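Local coordinates for tubulin-like protein CetZ2 (Haloferax volcanii, PDB 4B45) that binds GTP as a member of the tubulin/FtsZ-like CetZ family, which has GTPase activity, and takes part in controlling the shape of the archaeal cell, at residues A[126-131]-A[157-162]; A[111-116]-A[151-156]; A[4-9]-A[35-40]; A[264-269]-A[296-301]. All coordinates share one frame; numbering follows the deposited sequence.

Interaction 1. Residues A[126-131]-A[157-162]; sequences PVYVLG and ADAVLL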
loop_
_atom_site.group_PDB
_atom_site.type_symbol
_atom_site.label_atom_id
_atom_site.label_comp_id
_atom_site.label_asym_id
_atom_site.label_seq_id
_atom_site.Cartn_x
_atom_site.Cartn_y
_atom_site.Cartn_z
ATOM N N PRO A 126 -0.943 1.000 14.994
ATOM C CA PRO A 126 -1.759 0.250 14.037
ATOM C C PRO A 126 -0.946 -0.760 13.237
ATOM O O PRO A 126 0.224 -0.517 12.902
ATOM C CB PRO A 126 -2.326 1.342 13.109
ATOM C CG PRO A 126 -1.534 2.583 13.419
ATOM C CD PRO A 126 -1.126 2.455 14.849
ATOM N N VAL A 127 -1.575 -1.894 12.955
ATOM C CA VAL A 127 -1.029 -2.879 12.024
ATOM C C VAL A 127 -1.854 -2.855 10.738
ATOM O O VAL A 127 -3.051 -3.147 10.746
ATOM C CB VAL A 127 -1.001 -4.285 12.646
ATOM C CG1 VAL A 127 -0.335 -5.275 11.696
ATOM C CG2 VAL A 127 -0.263 -4.250 13.989
ATOM N N TYR A 128 -1.216 -2.453 9.645
ATOM C CA TYR A 128 -1.874 -2.361 8.352
ATOM C C TYR A 128 -1.390 -3.486 7.466
ATOM O O TYR A 128 -0.249 -3.920 7.591
ATOM C CB TYR A 128 -1.516 -1.037 7.674
ATOM C CG TYR A 128 -1.904 0.189 8.469
ATOM C CD1 TYR A 128 -3.183 0.318 8.996
ATOM C CD2 TYR A 128 -0.988 1.217 8.705
ATOM C CE1 TYR A 128 -3.548 1.446 9.731
ATOM C CE2 TYR A 128 -1.347 2.341 9.444
ATOM C CZ TYR A 128 -2.630 2.448 9.951
ATOM O OH TYR A 128 -3.009 3.562 10.682
ATOM N N VAL A 129 -2.252 -3.956 6.570
ATOM C CA VAL A 129 -1.826 -4.852 5.514
ATOM C C VAL A 129 -1.795 -4.070 4.209
ATOM O O VAL A 129 -2.778 -3.420 3.833
ATOM C CB VAL A 129 -2.760 -6.078 5.362
ATOM C CG1 VAL A 129 -2.451 -6.860 4.059
ATOM C CG2 VAL A 129 -2.648 -6.992 6.568
ATOM N N LEU A 130 -0.646 -4.091 3.543
ATOM C CA LEU A 130 -0.562 -3.601 2.177
ATOM C C LEU A 130 -0.763 -4.829 1.294
ATOM O O LEU A 130 0.144 -5.667 1.140
ATOM C CB LEU A 130 0.791 -2.923 1.934
ATOM C CG LEU A 130 1.108 -2.371 0.547
ATOM C CD1 LEU A 130 0.052 -1.357 0.057
ATOM C CD2 LEU A 130 2.511 -1.743 0.572
ATOM N N GLY A 131 -1.977 -4.973 0.767
ATOM C CA GLY A 131 -2.349 -6.198 0.077
ATOM C C GLY A 131 -2.440 -6.066 -1.428
ATOM O O GLY A 131 -3.075 -5.133 -1.936
ATOM N N ALA A 157 -6.700 -6.917 10.575
ATOM C CA ALA A 157 -5.812 -5.763 10.460
ATOM C C ALA A 157 -6.539 -4.480 10.842
ATOM O O ALA A 157 -7.770 -4.450 10.925
ATOM C CB ALA A 157 -5.261 -5.657 9.032
ATOM N N ASP A 158 -5.790 -3.412 11.075
ATOM C CA ASP A 158 -6.437 -2.145 11.401
ATOM C C ASP A 158 -6.952 -1.501 10.135
ATOM O O ASP A 158 -7.941 -0.777 10.166
ATOM C CB ASP A 158 -5.513 -1.215 12.171
ATOM C CG ASP A 158 -5.373 -1.627 13.617
ATOM O OD1 ASP A 158 -6.356 -1.464 14.373
ATOM O OD2 ASP A 158 -4.295 -2.140 13.993
ATOM N N ALA A 159 -6.274 -1.778 9.022
ATOM C CA ALA A 159 -6.811 -1.500 7.697
ATOM C C ALA A 159 -6.029 -2.248 6.630
ATOM O O ALA A 159 -4.869 -2.625 6.825
ATOM C CB ALA A 159 -6.820 0.002 7.394
ATOM N N VAL A 160 -6.680 -2.449 5.493
ATOM C CA VAL A 160 -6.063 -3.105 4.361
ATOM C C VAL A 160 -5.997 -2.142 3.181
ATOM O O VAL A 160 -7.000 -1.880 2.530
ATOM C CB VAL A 160 -6.842 -4.386 3.986
ATOM C CG1 VAL A 160 -6.185 -5.098 2.794
ATOM C CG2 VAL A 160 -6.901 -5.314 5.187
ATOM N N LEU A 161 -4.807 -1.615 2.911
ATOM C CA LEU A 161 -4.590 -0.776 1.744
ATOM C C LEU A 161 -4.385 -1.688 0.520
ATOM O O LEU A 161 -3.438 -2.475 0.463
ATOM C CB LEU A 161 -3.377 0.133 1.982
ATOM C CG LEU A 161 -2.835 0.967 0.817
ATOM C CD1 LEU A 161 -3.919 1.849 0.233
ATOM C CD2 LEU A 161 -1.597 1.797 1.246
ATOM N N LEU A 162 -5.280 -1.596 -0.452
ATOM C CA LEU A 162 -5.257 -2.532 -1.572
ATOM C C LEU A 162 -4.591 -1.976 -2.814
ATOM O O LEU A 162 -4.830 -0.835 -3.212
ATOM C CB LEU A 162 -6.673 -2.975 -1.939
ATOM C CG LEU A 162 -7.364 -4.041 -1.087
ATOM C CD1 LEU A 162 -8.742 -4.372 -1.685
ATOM C CD2 LEU A 162 -6.492 -5.298 -0.981
#

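Interaction 2. Residues A[111-116]-A[151-156]; sequences GAPVLA and KTVARE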
loop_
_atom_site.group_PDB
_atom_site.type_symbol
_atom_site.label_atom_id
_atom_site.label_comp_id
_atom_site.label_asym_id
_atom_site.label_seq_id
_atom_site.Cartn_x
_atom_site.Cartn_y
_atom_site.Cartn_z
ATOM N N GLY A 111 -0.136 -16.675 5.371
ATOM C CA GLY A 111 0.605 -16.101 6.479
ATOM C C GLY A 111 0.271 -14.662 6.850
ATOM O O GLY A 111 0.423 -14.282 8.007
ATOM N N ALA A 112 -0.164 -13.844 5.891
ATOM C CA ALA A 112 -0.404 -12.434 6.206
ATOM C C ALA A 112 -1.425 -12.233 7.324
ATOM O O ALA A 112 -1.155 -11.498 8.271
ATOM C CB ALA A 112 -0.785 -11.623 4.951
ATOM N N PRO A 113 -2.598 -12.893 7.234
ATOM C CA PRO A 113 -3.599 -12.653 8.280
ATOM C C PRO A 113 -3.096 -13.128 9.631
ATOM O O PRO A 113 -3.333 -12.479 10.651
ATOM C CB PRO A 113 -4.769 -13.542 7.852
ATOM C CG PRO A 113 -4.564 -13.782 6.394
ATOM C CD PRO A 113 -3.093 -13.827 6.208
ATOM N N VAL A 114 -2.418 -14.274 9.627
ATOM C CA VAL A 114 -1.860 -14.835 10.843
ATOM C C VAL A 114 -0.880 -13.869 11.518
ATOM O O VAL A 114 -0.979 -13.606 12.710
ATOM C CB VAL A 114 -1.187 -16.180 10.546
ATOM C CG1 VAL A 114 -0.554 -16.750 11.798
ATOM C CG2 VAL A 114 -2.213 -17.143 9.966
ATOM N N LEU A 115 0.061 -13.340 10.748
ATOM C CA LEU A 115 1.029 -12.397 11.288
ATOM C C LEU A 115 0.362 -11.065 11.693
ATOM O O LEU A 115 0.717 -10.449 12.718
ATOM C CB LEU A 115 2.143 -12.173 10.267
ATOM C CG LEU A 115 3.365 -11.395 10.731
ATOM C CD1 LEU A 115 3.928 -12.063 11.960
ATOM C CD2 LEU A 115 4.407 -11.320 9.616
ATOM N N ALA A 116 -0.617 -10.627 10.909
ATOM C CA ALA A 116 -1.317 -9.382 11.226
ATOM C C ALA A 116 -2.045 -9.523 12.554
ATOM O O ALA A 116 -1.961 -8.647 13.412
ATOM C CB ALA A 116 -2.291 -9.000 10.122
ATOM N N LYS A 151 -10.808 -11.302 3.000
ATOM C CA LYS A 151 -11.842 -11.360 4.018
ATOM C C LYS A 151 -11.206 -11.414 5.405
ATOM O O LYS A 151 -11.631 -10.726 6.312
ATOM C CB LYS A 151 -12.744 -12.570 3.793
ATOM C CG LYS A 151 -14.219 -12.245 3.734
ATOM C CD LYS A 151 -15.042 -13.526 3.736
ATOM C CE LYS A 151 -16.504 -13.261 4.078
ATOM N NZ LYS A 151 -17.322 -14.513 4.103
ATOM N N THR A 152 -10.167 -12.221 5.557
ATOM C CA THR A 152 -9.567 -12.397 6.872
ATOM C C THR A 152 -8.797 -11.165 7.328
ATOM O O THR A 152 -8.960 -10.714 8.463
ATOM C CB THR A 152 -8.631 -13.613 6.925
ATOM O OG1 THR A 152 -9.321 -14.778 6.452
ATOM C CG2 THR A 152 -8.170 -13.845 8.351
ATOM N N VAL A 153 -7.954 -10.620 6.457
ATOM C CA VAL A 153 -7.184 -9.443 6.843
ATOM C C VAL A 153 -8.067 -8.229 7.120
ATOM O O VAL A 153 -7.725 -7.403 7.962
ATOM C CB VAL A 153 -6.074 -9.083 5.831
ATOM C CG1 VAL A 153 -5.042 -10.193 5.779
ATOM C CG2 VAL A 153 -6.655 -8.789 4.443
ATOM N N ALA A 154 -9.206 -8.123 6.435
ATOM C CA ALA A 154 -10.101 -6.994 6.672
ATOM C C ALA A 154 -10.696 -7.023 8.075
ATOM O O ALA A 154 -11.159 -5.996 8.572
ATOM C CB ALA A 154 -11.200 -6.931 5.635
ATOM N N ARG A 155 -10.698 -8.196 8.705
ATOM C CA ARG A 155 -11.149 -8.309 10.089
ATOM C C ARG A 155 -10.009 -8.159 11.089
ATOM O O ARG A 155 -10.181 -7.560 12.138
ATOM C CB ARG A 155 -11.841 -9.648 10.339
ATOM C CG ARG A 155 -13.231 -9.778 9.754
ATOM C CD ARG A 155 -13.866 -11.070 10.232
ATOM N NE ARG A 155 -12.864 -12.126 10.339
ATOM C CZ ARG A 155 -13.032 -13.260 11.010
ATOM N NH1 ARG A 155 -14.171 -13.500 11.645
ATOM N NH2 ARG A 155 -12.054 -14.156 11.047
ATOM N N GLU A 156 -8.850 -8.718 10.768
ATOM C CA GLU A 156 -7.756 -8.788 11.730
ATOM C C GLU A 156 -6.832 -7.573 11.722
ATOM O O GLU A 156 -6.220 -7.261 12.738
ATOM C CB GLU A 156 -6.916 -10.059 11.520
ATOM C CG GLU A 156 -7.703 -11.365 11.471
ATOM C CD GLU A 156 -8.368 -11.714 12.783
ATOM O OE1 GLU A 156 -8.066 -11.053 13.804
ATOM O OE2 GLU A 156 -9.192 -12.656 12.793
#

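Interaction 3. Residues A[4-9]-A[35-40]; sequences VLIGVG and VAVNTA. With GSP (5'-guanosine-diphosphate-monothiophosphate), chain C.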
loop_
_atom_site.group_PDB
_atom_site.type_symbol
_atom_site.label_atom_id
_atom_site.label_comp_id
_atom_site.label_asym_id
_atom_site.label_seq_id
_atom_site.Cartn_x
_atom_site.Cartn_y
_atom_site.Cartn_z
ATOM N N VAL A 4 7.478 0.101 10.023
ATOM C CA VAL A 4 8.258 -1.130 9.888
ATOM C C VAL A 4 7.570 -2.037 8.880
ATOM O O VAL A 4 6.370 -2.301 8.988
ATOM C CB VAL A 4 8.371 -1.900 11.224
ATOM C CG1 VAL A 4 8.951 -3.292 10.980
ATOM C CG2 VAL A 4 9.221 -1.142 12.208
ATOM N N LEU A 5 8.313 -2.493 7.882
ATOM C CA LEU A 5 7.710 -3.280 6.819
ATOM C C LEU A 5 8.022 -4.754 7.019
ATOM O O LEU A 5 9.164 -5.108 7.256
ATOM C CB LEU A 5 8.239 -2.827 5.460
ATOM C CG LEU A 5 8.065 -1.347 5.138
ATOM C CD1 LEU A 5 8.678 -1.007 3.762
ATOM C CD2 LEU A 5 6.592 -0.968 5.191
ATOM N N ILE A 6 7.006 -5.608 6.912
ATOM C CA ILE A 6 7.228 -7.047 6.900
ATOM C C ILE A 6 6.599 -7.687 5.675
ATOM O O ILE A 6 5.389 -7.893 5.629
ATOM C CB ILE A 6 6.630 -7.729 8.137
ATOM C CG1 ILE A 6 7.119 -7.048 9.416
ATOM C CG2 ILE A 6 6.990 -9.217 8.133
ATOM C CD1 ILE A 6 6.178 -7.238 10.575
ATOM N N GLY A 7 7.421 -8.024 4.692
ATOM C CA GLY A 7 6.945 -8.767 3.537
ATOM C C GLY A 7 6.682 -10.221 3.874
ATOM O O GLY A 7 7.444 -10.845 4.614
ATOM N N VAL A 8 5.591 -10.763 3.347
ATOM C CA VAL A 8 5.289 -12.183 3.515
ATOM C C VAL A 8 5.031 -12.824 2.151
ATOM O O VAL A 8 4.104 -12.442 1.436
ATOM C CB VAL A 8 4.079 -12.411 4.445
ATOM C CG1 VAL A 8 3.790 -13.896 4.570
ATOM C CG2 VAL A 8 4.346 -11.816 5.819
ATOM N N GLY A 9 5.861 -13.786 1.776
ATOM C CA GLY A 9 5.755 -14.343 0.442
ATOM C C GLY A 9 6.560 -13.550 -0.577
ATOM O O GLY A 9 7.209 -12.536 -0.272
ATOM N N VAL A 35 11.721 -6.384 6.695
ATOM C CA VAL A 35 12.063 -7.794 6.806
ATOM C C VAL A 35 11.185 -8.578 5.844
ATOM O O VAL A 35 9.995 -8.300 5.730
ATOM C CB VAL A 35 11.782 -8.321 8.222
ATOM C CG1 VAL A 35 12.275 -9.757 8.370
ATOM C CG2 VAL A 35 12.443 -7.450 9.244
ATOM N N ALA A 36 11.752 -9.564 5.162
ATOM C CA ALA A 36 10.934 -10.427 4.320
ATOM C C ALA A 36 10.887 -11.839 4.880
ATOM O O ALA A 36 11.910 -12.399 5.260
ATOM C CB ALA A 36 11.430 -10.423 2.877
ATOM N N VAL A 37 9.678 -12.382 4.962
ATOM C CA VAL A 37 9.455 -13.731 5.426
ATOM C C VAL A 37 8.932 -14.561 4.255
ATOM O O VAL A 37 8.074 -14.106 3.507
ATOM C CB VAL A 37 8.407 -13.763 6.557
ATOM C CG1 VAL A 37 8.305 -15.169 7.154
ATOM C CG2 VAL A 37 8.743 -12.731 7.634
ATOM N N ASN A 38 9.442 -15.775 4.102
ATOM C CA ASN A 38 9.016 -16.650 3.007
ATOM C C ASN A 38 9.323 -18.097 3.322
ATOM O O ASN A 38 9.983 -18.392 4.317
ATOM C CB ASN A 38 9.722 -16.268 1.713
ATOM C CG ASN A 38 8.900 -16.588 0.488
ATOM O OD1 ASN A 38 8.061 -17.489 0.500
ATOM N ND2 ASN A 38 9.125 -15.833 -0.577
ATOM N N THR A 39 8.849 -18.992 2.461
ATOM C CA THR A 39 9.057 -20.431 2.610
ATOM C C THR A 39 9.805 -20.941 1.392
ATOM O O THR A 39 10.125 -22.121 1.299
ATOM C CB THR A 39 7.710 -21.174 2.672
ATOM O OG1 THR A 39 6.900 -20.794 1.545
ATOM C CG2 THR A 39 6.969 -20.820 3.954
ATOM N N ALA A 40 10.046 -20.036 0.442
ATOM C CA ALA A 40 10.856 -20.326 -0.725
ATOM C C ALA A 40 12.211 -19.671 -0.511
ATOM O O ALA A 40 12.295 -18.453 -0.380
ATOM C CB ALA A 40 10.178 -19.773 -1.997
HETATM P PG GSP C . 3.246 -19.333 -3.889
HETATM O O3B GSP C . 3.447 -18.376 -2.617
HETATM S S1G GSP C . 1.706 -18.820 -5.172
HETATM O O2G GSP C . 4.569 -19.417 -4.705
HETATM O O3G GSP C . 2.858 -20.629 -3.299
HETATM P PB GSP C . 3.627 -16.789 -2.615
HETATM O O1B GSP C . 5.059 -16.340 -2.459
HETATM O O2B GSP C . 2.840 -16.246 -1.429
HETATM P PA GSP C . 3.326 -14.701 -4.466
HETATM O O1A GSP C . 4.213 -14.660 -5.681
HETATM O O2A GSP C . 3.900 -13.759 -3.440
HETATM O O3A GSP C . 3.083 -16.162 -3.949
HETATM O "O5'" GSP C . 1.916 -14.131 -4.780
HETATM C "C5'" GSP C . 1.291 -14.284 -6.009
HETATM C "C4'" GSP C . 0.476 -13.116 -6.370
HETATM O "O4'" GSP C . 1.228 -11.945 -6.258
HETATM C "C3'" GSP C . 0.011 -13.166 -7.769
HETATM O "O3'" GSP C . -1.176 -12.471 -7.804
HETATM C "C2'" GSP C . 1.026 -12.436 -8.521
HETATM O "O2'" GSP C . 0.445 -11.845 -9.634
HETATM C "C1'" GSP C . 1.427 -11.401 -7.587
HETATM N N9 GSP C . 2.809 -10.972 -7.663
HETATM C C8 GSP C . 3.888 -11.758 -7.729
HETATM N N7 GSP C . 4.995 -10.989 -7.730
HETATM C C5 GSP C . 4.606 -9.680 -7.651
HETATM C C6 GSP C . 5.328 -8.457 -7.602
HETATM O O6 GSP C . 6.710 -8.423 -7.651
HETATM N N1 GSP C . 4.627 -7.300 -7.527
HETATM C C2 GSP C . 3.275 -7.315 -7.485
HETATM N N2 GSP C . 2.580 -6.025 -7.397
HETATM N N3 GSP C . 2.553 -8.446 -7.520
HETATM C C4 GSP C . 3.215 -9.659 -7.611
HETATM O O HOH W 1 8.768 -12.222 1.670
HETATM O O HOH W 2 10.449 -13.280 -0.198
#

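Interaction 4. Residues A[264-269]-A[296-301]; sequences DAALVV and MQVRGG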
loop_
_atom_site.group_PDB
_atom_site.type_symbol
_atom_site.label_atom_id
_atom_site.label_comp_id
_atom_site.label_asym_id
_atom_site.label_seq_id
_atom_site.Cartn_x
_atom_site.Cartn_y
_atom_site.Cartn_z
ATOM N N ASP A 264 -15.379 6.266 3.772
ATOM C CA ASP A 264 -15.772 6.792 5.062
ATOM C C ASP A 264 -14.869 7.956 5.474
ATOM O O ASP A 264 -15.304 8.879 6.154
ATOM C CB ASP A 264 -15.740 5.670 6.115
ATOM C CG ASP A 264 -16.067 6.171 7.513
ATOM O OD1 ASP A 264 -17.255 6.459 7.784
ATOM O OD2 ASP A 264 -15.138 6.279 8.343
ATOM N N ALA A 265 -13.607 7.910 5.067
ATOM C CA ALA A 265 -12.663 8.951 5.446
ATOM C C ALA A 265 -11.698 9.204 4.304
ATOM O O ALA A 265 -11.513 8.354 3.433
ATOM C CB ALA A 265 -11.892 8.548 6.707
ATOM N N ALA A 266 -11.088 10.379 4.301
ATOM C CA ALA A 266 -10.147 10.711 3.254
ATOM C C ALA A 266 -9.098 11.657 3.785
ATOM O O ALA A 266 -9.352 12.424 4.713
ATOM C CB ALA A 266 -10.869 11.345 2.079
ATOM N N LEU A 267 -7.917 11.595 3.184
ATOM C CA LEU A 267 -6.856 12.541 3.479
ATOM C C LEU A 267 -6.302 13.091 2.171
ATOM O O LEU A 267 -5.792 12.352 1.324
ATOM C CB LEU A 267 -5.749 11.878 4.295
ATOM C CG LEU A 267 -4.510 12.748 4.442
ATOM C CD1 LEU A 267 -4.850 14.005 5.272
ATOM C CD2 LEU A 267 -3.361 11.969 5.057
ATOM N N VAL A 268 -6.413 14.404 2.007
ATOM C CA VAL A 268 -5.959 15.042 0.789
ATOM C C VAL A 268 -4.658 15.780 1.026
ATOM O O VAL A 268 -4.598 16.740 1.795
ATOM C CB VAL A 268 -6.992 16.040 0.281
ATOM C CG1 VAL A 268 -6.559 16.603 -1.059
ATOM C CG2 VAL A 268 -8.352 15.366 0.204
ATOM N N VAL A 269 -3.615 15.318 0.356
ATOM C CA VAL A 269 -2.311 15.932 0.473
ATOM C C VAL A 269 -1.988 16.507 -0.894
ATOM O O VAL A 269 -2.015 15.800 -1.905
ATOM C CB VAL A 269 -1.227 14.902 0.936
ATOM C CG1 VAL A 269 0.160 15.543 1.031
ATOM C CG2 VAL A 269 -1.601 14.286 2.276
ATOM N N MET A 296 -17.809 12.489 5.879
ATOM C CA MET A 296 -17.850 13.561 6.874
ATOM C C MET A 296 -16.489 13.749 7.552
ATOM O O MET A 296 -16.357 14.555 8.479
ATOM C CB MET A 296 -18.907 13.268 7.941
ATOM C CG MET A 296 -20.305 13.032 7.395
ATOM S SD MET A 296 -20.879 14.483 6.508
ATOM C CE MET A 296 -20.912 15.623 7.864
ATOM N N GLN A 297 -15.486 13.003 7.095
ATOM C CA GLN A 297 -14.162 13.050 7.706
ATOM C C GLN A 297 -13.076 13.222 6.664
ATOM O O GLN A 297 -12.198 12.367 6.532
ATOM C CB GLN A 297 -13.873 11.764 8.476
ATOM C CG GLN A 297 -14.929 11.340 9.467
ATOM C CD GLN A 297 -14.505 10.095 10.219
ATOM O OE1 GLN A 297 -15.005 8.994 9.964
ATOM N NE2 GLN A 297 -13.552 10.258 11.135
ATOM N N VAL A 298 -13.150 14.315 5.912
ATOM C CA VAL A 298 -12.113 14.648 4.954
ATOM C C VAL A 298 -11.111 15.565 5.625
ATOM O O VAL A 298 -11.453 16.673 6.058
ATOM C CB VAL A 298 -12.687 15.346 3.698
ATOM C CG1 VAL A 298 -11.556 15.864 2.823
ATOM C CG2 VAL A 298 -13.575 14.395 2.920
ATOM N N ARG A 299 -9.880 15.082 5.724
ATOM C CA ARG A 299 -8.771 15.845 6.289
ATOM C C ARG A 299 -7.866 16.313 5.160
ATOM O O ARG A 299 -7.893 15.763 4.047
ATOM C CB ARG A 299 -7.964 14.960 7.256
ATOM C CG ARG A 299 -8.727 14.578 8.521
ATOM C CD ARG A 299 -7.964 13.559 9.376
ATOM N NE ARG A 299 -8.480 13.549 10.739
ATOM C CZ ARG A 299 -9.535 12.844 11.138
ATOM N NH1 ARG A 299 -10.183 12.065 10.281
ATOM N NH2 ARG A 299 -9.940 12.921 12.397
ATOM N N GLY A 300 -7.030 17.301 5.440
ATOM C CA GLY A 300 -6.142 17.795 4.407
ATOM C C GLY A 300 -4.882 18.421 4.952
ATOM O O GLY A 300 -4.861 18.914 6.074
ATOM N N GLY A 301 -3.832 18.410 4.144
ATOM C CA GLY A 301 -2.588 19.044 4.523
ATOM C C GLY A 301 -1.684 19.151 3.319
ATOM O O GLY A 301 -1.926 18.510 2.294
HETATM O O HOH W 3 -17.904 9.618 6.837
#

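Interaction 1. Residues A[126-131]-A[157-162]
V129 faces V160 in a pair of parallel strands, 127-131 and 159-162, whose axes approach to 4.7 Å at 22°. In the alternating bonds of a parallel pair, V129 N donates to A159 O (2.9 Å), while V129 O accepts a more bent bond from L161 N. L161 in turn uses its O for G131 N.

At the first residues of the pair, D158 takes both polar atoms of V127. Its N donates to V127 O (2.8 Å), and its OD2 accepts from V127 N (2.9 Å). CG beside the backbone N (chi1 -76°) brings the carboxylate back over V127. The amide meets OD2 on its anti side, 18° out of the carboxylate plane. On one face of the sheet L130 and L161 lie side by side and point the same way, CD1 of L130 3.8 Å from CD2 of L161. The Y128 ring turns an edge to A159 N and passes its CD1 4.0 Å from A159 CB; F98 meets the ring from strand 96-102. On the other face V129 CG2 rests 3.8 Å from A157 CB, and V153 of helix 140-156, the connector of this beta-alpha-beta unit, packs on V129 and V160.

D158 thus grips V127 with one backbone bond and one carboxylate bond, and the amide donor would be expected to stabilise the negative charge on OD2, whereas farther along apolar branches close both faces around backbone bonds.

Interaction 2. Residues A[111-116]-A[151-156]
P113 presses its ring against T152 and V153, and the close contact is made by hydrocarbon groups. CB of P113 meets T152 CG2 at 3.5 Å, tighter than usual for two carbons, with the two side chains crossing at about a right angle. Next to it, CG of P113 touches V153 CG1 at 3.7 Å, and that methyl also lies within reach of the proline's CB and CD, so one valine branch runs along the ring. Farther down, the P113 O comes only loosely toward E156 CB.

The second shell explains how these groups are aimed. T152 has CG2 anti to its backbone N, which turns the methyl to the proline, while its hydroxyl OG1 is hydrogen-bonded to R148 O one turn back. In V153, CG1 is anti to the carbonyl carbon (chi1 -64°), leaving CG2 in the crowded position. T152 O accepts from both R155 N and E156 N, each at 3.1 Å, and these two bonds tie the contact residues into the last turn of their helix. On the other helix the nitrogen of P113 has no bond to the preceding turn and the helix is kinked there; L115 N bonds to G111 O at 2.9 Å. E156 turns its carboxylate away from the contact, where R155 and K117 lie at long, weak ion-pair range of OE2.

The helix segments run nearly parallel, 11° apart with axes 9.0 Å from each other. Beneath them lies the central sheet: A112 packs on V99 and A101 of strand 96-102, A116 on V129 of strand 127-133, and L115 on strand 3-8. V114 turns instead to helix 68-85.

Interaction 3. Residues A[4-9]-A[35-40]
G9 and N38 stand at the phosphate end of the nucleotide pocket, where strands 4-8 and 35-38 stop side by side and G9 CA comes within 3.6 Å of O1B of the bound GTP analogue. The last backbone bonds of the parallel pair run from V37 N to G7 O (2.7 Å) and from G9 N to V37 O (2.8 Å). Behind them I6 and V37 lie alongside each other, pointing the same way, with their CG2 methyls 4.0 Å apart. The unit is a beta-alpha-beta crossover, strand 3-8, helix 9-26, strand 31-38, and G7, G9 and G12 fit a Rossmann-type GxGxxG turn into a helix whose first amides, at Q10 and A11, bond to the nucleotide.

At G9 the backbone has phi 87°, and a side chain there would run into the phosphate oxygen O2B. N38, with CG anti to its backbone N (chi1 -151°), swings its amide across G9, ND2 3.4 Å from G9 C. One water donates to V37 O at 2.7 Å, giving that oxygen a second donor besides G9 N. Another accepts from N38 ND2 at 2.9 Å. The amide oxygen OD1 of N38 accepts from T39 N at 2.6 Å, approached from well to the side of the C=O, just after the strand ends.

Interaction 4. Residues A[264-269]-A[296-301]
A266 and R299 share the straightest of the backbone bonds that join strands 265-269 and 298-301: R299 N donates to A266 O at 2.9 Å and 178°. A266 N returns a longer bond to Q297 O (3.2 Å), V268 N uses R299 O, and G301 N reaches V268 O at 3.0 Å. The axes run parallel within 17°, 4.5 Å apart at closest.

Apolar contacts divide between the two faces. V268 and V298 cross obliquely, CG2 of V268 4.2 Å from CG1 of V298, and the other V298 branch meets A266 CB; helix 279-293 lies over this face through V289. This helix is the connector of the beta-alpha-beta unit formed by strand 263-272 and strand 298-304, at the edge of the sheet in the C-terminal domain. On the opposite face L267, with CG anti to the backbone N (chi1 171°), lays CD1 against R299 CB at 3.8 Å, and helix 210-217 packs on L267.

Polar contacts beyond the backbone pairing lie around D264 and M296, and R299, extended from CG to NE, adds a long, weak ion pair with E212. A water donates to D264 O (2.8 Å) and accepts from M296 N (3.0 Å), while S295 OG is hydrogen-bonded to D264 O and to Q297 N as well. On the other side of strand 265-269, toward strand 309-319, D264 and A265 both face G317 in a classic beta bulge.

Interactions 1, 3 and 4 are parallel strand pairs at three places along one mixed sheet, while interaction 2 is the helix packing laid on it. Interaction 2 touches both GTPase-domain pairs: V153 CG2 lies 3.6 Å from V160 CG2 of interaction 1, and L115 CD2 lies 3.6 Å from I6 CG2 of interaction 3. Interaction 3 alone reaches the nucleotide directly; the side chains of L130 in interaction 1 and A112 in interaction 2 each lie about 9 Å from it. Interaction 4 belongs to the C-terminal domain, its centre about 31 Å from that of interaction 3 and about 18 Å from that of interaction 1.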